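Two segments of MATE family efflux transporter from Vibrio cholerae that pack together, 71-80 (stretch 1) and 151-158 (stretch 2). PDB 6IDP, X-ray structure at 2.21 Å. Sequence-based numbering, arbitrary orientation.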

# COMPACT_ATOMS: atom_id res chain seq x y z
N THR A 71 -1.74 -8.20 -11.46
CA THR A 71 -3.03 -8.17 -12.13
C THR A 71 -3.19 -6.92 -13.00
O THR A 71 -3.58 -7.01 -14.15
CB THR A 71 -4.18 -8.22 -11.11
OG1 THR A 71 -4.06 -9.40 -10.32
CG2 THR A 71 -5.53 -8.21 -11.82
N THR A 72 -2.86 -5.77 -12.43
CA THR A 72 -3.03 -4.50 -13.13
C THR A 72 -2.10 -4.40 -14.33
O THR A 72 -2.53 -4.00 -15.41
CB THR A 72 -2.79 -3.30 -12.18
OG1 THR A 72 -3.90 -3.18 -11.28
CG2 THR A 72 -2.65 -2.02 -12.97
N ALA A 73 -0.84 -4.78 -14.14
CA ALA A 73 0.15 -4.67 -15.20
C ALA A 73 -0.13 -5.60 -16.39
O ALA A 73 -0.04 -5.19 -17.54
CB ALA A 73 1.54 -4.95 -14.64
N VAL A 74 -0.47 -6.86 -16.10
CA VAL A 74 -0.64 -7.84 -17.16
C VAL A 74 -1.96 -7.66 -17.90
O VAL A 74 -2.01 -7.73 -19.13
CB VAL A 74 -0.52 -9.27 -16.62
CG1 VAL A 74 -0.75 -10.28 -17.74
CG2 VAL A 74 0.84 -9.49 -15.99
N ILE A 75 -3.04 -7.43 -17.15
CA ILE A 75 -4.36 -7.29 -17.76
C ILE A 75 -4.51 -6.00 -18.56
O ILE A 75 -5.05 -6.02 -19.67
CB ILE A 75 -5.47 -7.38 -16.70
CG1 ILE A 75 -5.51 -8.79 -16.10
CG2 ILE A 75 -6.83 -7.04 -17.30
CD1 ILE A 75 -6.71 -9.05 -15.22
N SER A 76 -4.02 -4.88 -18.03
CA SER A 76 -4.15 -3.61 -18.74
C SER A 76 -3.35 -3.62 -20.04
O SER A 76 -3.81 -3.09 -21.06
CB SER A 76 -3.73 -2.43 -17.86
OG SER A 76 -2.35 -2.47 -17.54
N ARG A 77 -2.18 -4.23 -20.02
CA ARG A 77 -1.37 -4.36 -21.22
C ARG A 77 -2.08 -5.22 -22.27
O ARG A 77 -2.08 -4.89 -23.45
CB ARG A 77 0.01 -4.95 -20.90
CG ARG A 77 0.93 -5.02 -22.10
CD ARG A 77 2.34 -5.39 -21.68
NE ARG A 77 3.24 -5.43 -22.83
CZ ARG A 77 4.56 -5.50 -22.74
NH1 ARG A 77 5.15 -5.54 -21.54
NH2 ARG A 77 5.31 -5.54 -23.83
N ALA A 78 -2.69 -6.31 -21.82
CA ALA A 78 -3.44 -7.18 -22.71
C ALA A 78 -4.59 -6.42 -23.37
O ALA A 78 -4.87 -6.60 -24.56
CB ALA A 78 -3.98 -8.39 -21.96
N ILE A 79 -5.25 -5.56 -22.60
CA ILE A 79 -6.33 -4.74 -23.14
C ILE A 79 -5.79 -3.77 -24.19
O ILE A 79 -6.38 -3.62 -25.26
CB ILE A 79 -7.05 -3.94 -22.03
CG1 ILE A 79 -7.68 -4.90 -21.02
CG2 ILE A 79 -8.11 -3.04 -22.63
CD1 ILE A 79 -8.32 -4.21 -19.84
N GLY A 80 -4.68 -3.12 -23.88
CA GLY A 80 -4.06 -2.19 -24.80
C GLY A 80 -3.71 -2.83 -26.13
O GLY A 80 -3.79 -2.18 -27.18
N TYR A 151 -11.14 -5.19 -7.01
CA TYR A 151 -10.73 -3.80 -7.21
C TYR A 151 -9.60 -3.71 -8.23
O TYR A 151 -9.55 -2.78 -9.04
CB TYR A 151 -10.27 -3.16 -5.89
CG TYR A 151 -11.37 -2.84 -4.91
CD1 TYR A 151 -12.71 -2.90 -5.29
CD2 TYR A 151 -11.08 -2.46 -3.61
CE1 TYR A 151 -13.72 -2.60 -4.39
CE2 TYR A 151 -12.08 -2.16 -2.71
CZ TYR A 151 -13.40 -2.23 -3.10
OH TYR A 151 -14.39 -1.93 -2.20
N SER A 152 -8.70 -4.68 -8.19
CA SER A 152 -7.55 -4.71 -9.09
C SER A 152 -7.98 -5.01 -10.53
O SER A 152 -7.38 -4.49 -11.47
CB SER A 152 -6.53 -5.75 -8.63
OG SER A 152 -6.04 -5.42 -7.34
N VAL A 153 -9.00 -5.84 -10.69
CA VAL A 153 -9.55 -6.12 -12.01
C VAL A 153 -10.25 -4.87 -12.58
O VAL A 153 -10.09 -4.56 -13.76
CB VAL A 153 -10.52 -7.32 -11.98
CG1 VAL A 153 -11.24 -7.47 -13.32
CG2 VAL A 153 -9.77 -8.60 -11.63
N CYS A 154 -11.00 -4.17 -11.74
CA CYS A 154 -11.63 -2.90 -12.14
C CYS A 154 -10.60 -1.90 -12.63
O CYS A 154 -10.74 -1.31 -13.70
CB CYS A 154 -12.40 -2.28 -10.97
SG CYS A 154 -13.86 -3.18 -10.44
N ARG A 155 -9.57 -1.71 -11.82
CA ARG A 155 -8.49 -0.78 -12.12
C ARG A 155 -7.76 -1.20 -13.38
O ARG A 155 -7.45 -0.36 -14.24
CB ARG A 155 -7.53 -0.68 -10.93
CG ARG A 155 -8.11 0.08 -9.73
CD ARG A 155 -7.21 -0.01 -8.50
NE ARG A 155 -5.80 0.08 -8.84
CZ ARG A 155 -4.89 -0.84 -8.54
NH1 ARG A 155 -5.25 -1.93 -7.87
NH2 ARG A 155 -3.63 -0.68 -8.90
N ALA A 156 -7.50 -2.50 -13.51
CA ALA A 156 -6.86 -3.04 -14.70
C ALA A 156 -7.66 -2.71 -15.96
O ALA A 156 -7.09 -2.54 -17.04
CB ALA A 156 -6.67 -4.54 -14.57
N ASN A 157 -8.98 -2.62 -15.82
CA ASN A 157 -9.85 -2.25 -16.92
C ASN A 157 -10.14 -0.74 -16.95
O ASN A 157 -11.12 -0.31 -17.56
CB ASN A 157 -11.16 -3.03 -16.83
CG ASN A 157 -11.01 -4.47 -17.27
OD1 ASN A 157 -11.30 -4.82 -18.41
ND2 ASN A 157 -10.54 -5.32 -16.35
N GLY A 158 -9.29 0.04 -16.29
CA GLY A 158 -9.36 1.48 -16.35
C GLY A 158 -10.46 2.13 -15.53
O GLY A 158 -10.91 3.23 -15.85

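This is a small knob-into-hole contact between two helices running in roughly the same direction, crossing at -36°, held by close packing with no hydrogen bond from one stretch to the other. The knob is Ala156, which gives up the largest area, 81 Å², and whose methyl sits among Thr71, Thr72, Ile75 and Ser76. A side chain this short lets the backbones draw together: the CA atoms of Thr72 and Ala156 are 4.4 Å apart, although the helix axes stay 8.4 Å apart at their closest. Ala156 CB lies 3.9 Å from Thr72 CA and 3.7 Å from Ile75 CG2, so backbone and side chain both line the hole.

The polar side chains find their hydrogen-bond partners within their own stretch or elsewhere in the structure, not across the contact. Ser76 OG turns back to Thr72 O at 2.6 Å, a hydrogen bond within its own helix, while Ser76 CB lies 3.5 Å from Ala156 O. Thr72 OG1 lies over one face of the Arg155 guanidinium, 3.5 Å from Arg155 NH2, at an angle too poor for a hydrogen bond; both atoms are satisfied elsewhere in the structure.

Just past the helix, Asn157 folds back, its ND2 donating to Val153 O at 2.7 Å. Its CB points away, yet the amide reaches Ile79, with Asn157 OD1 3.4 Å from Ile79 CD1.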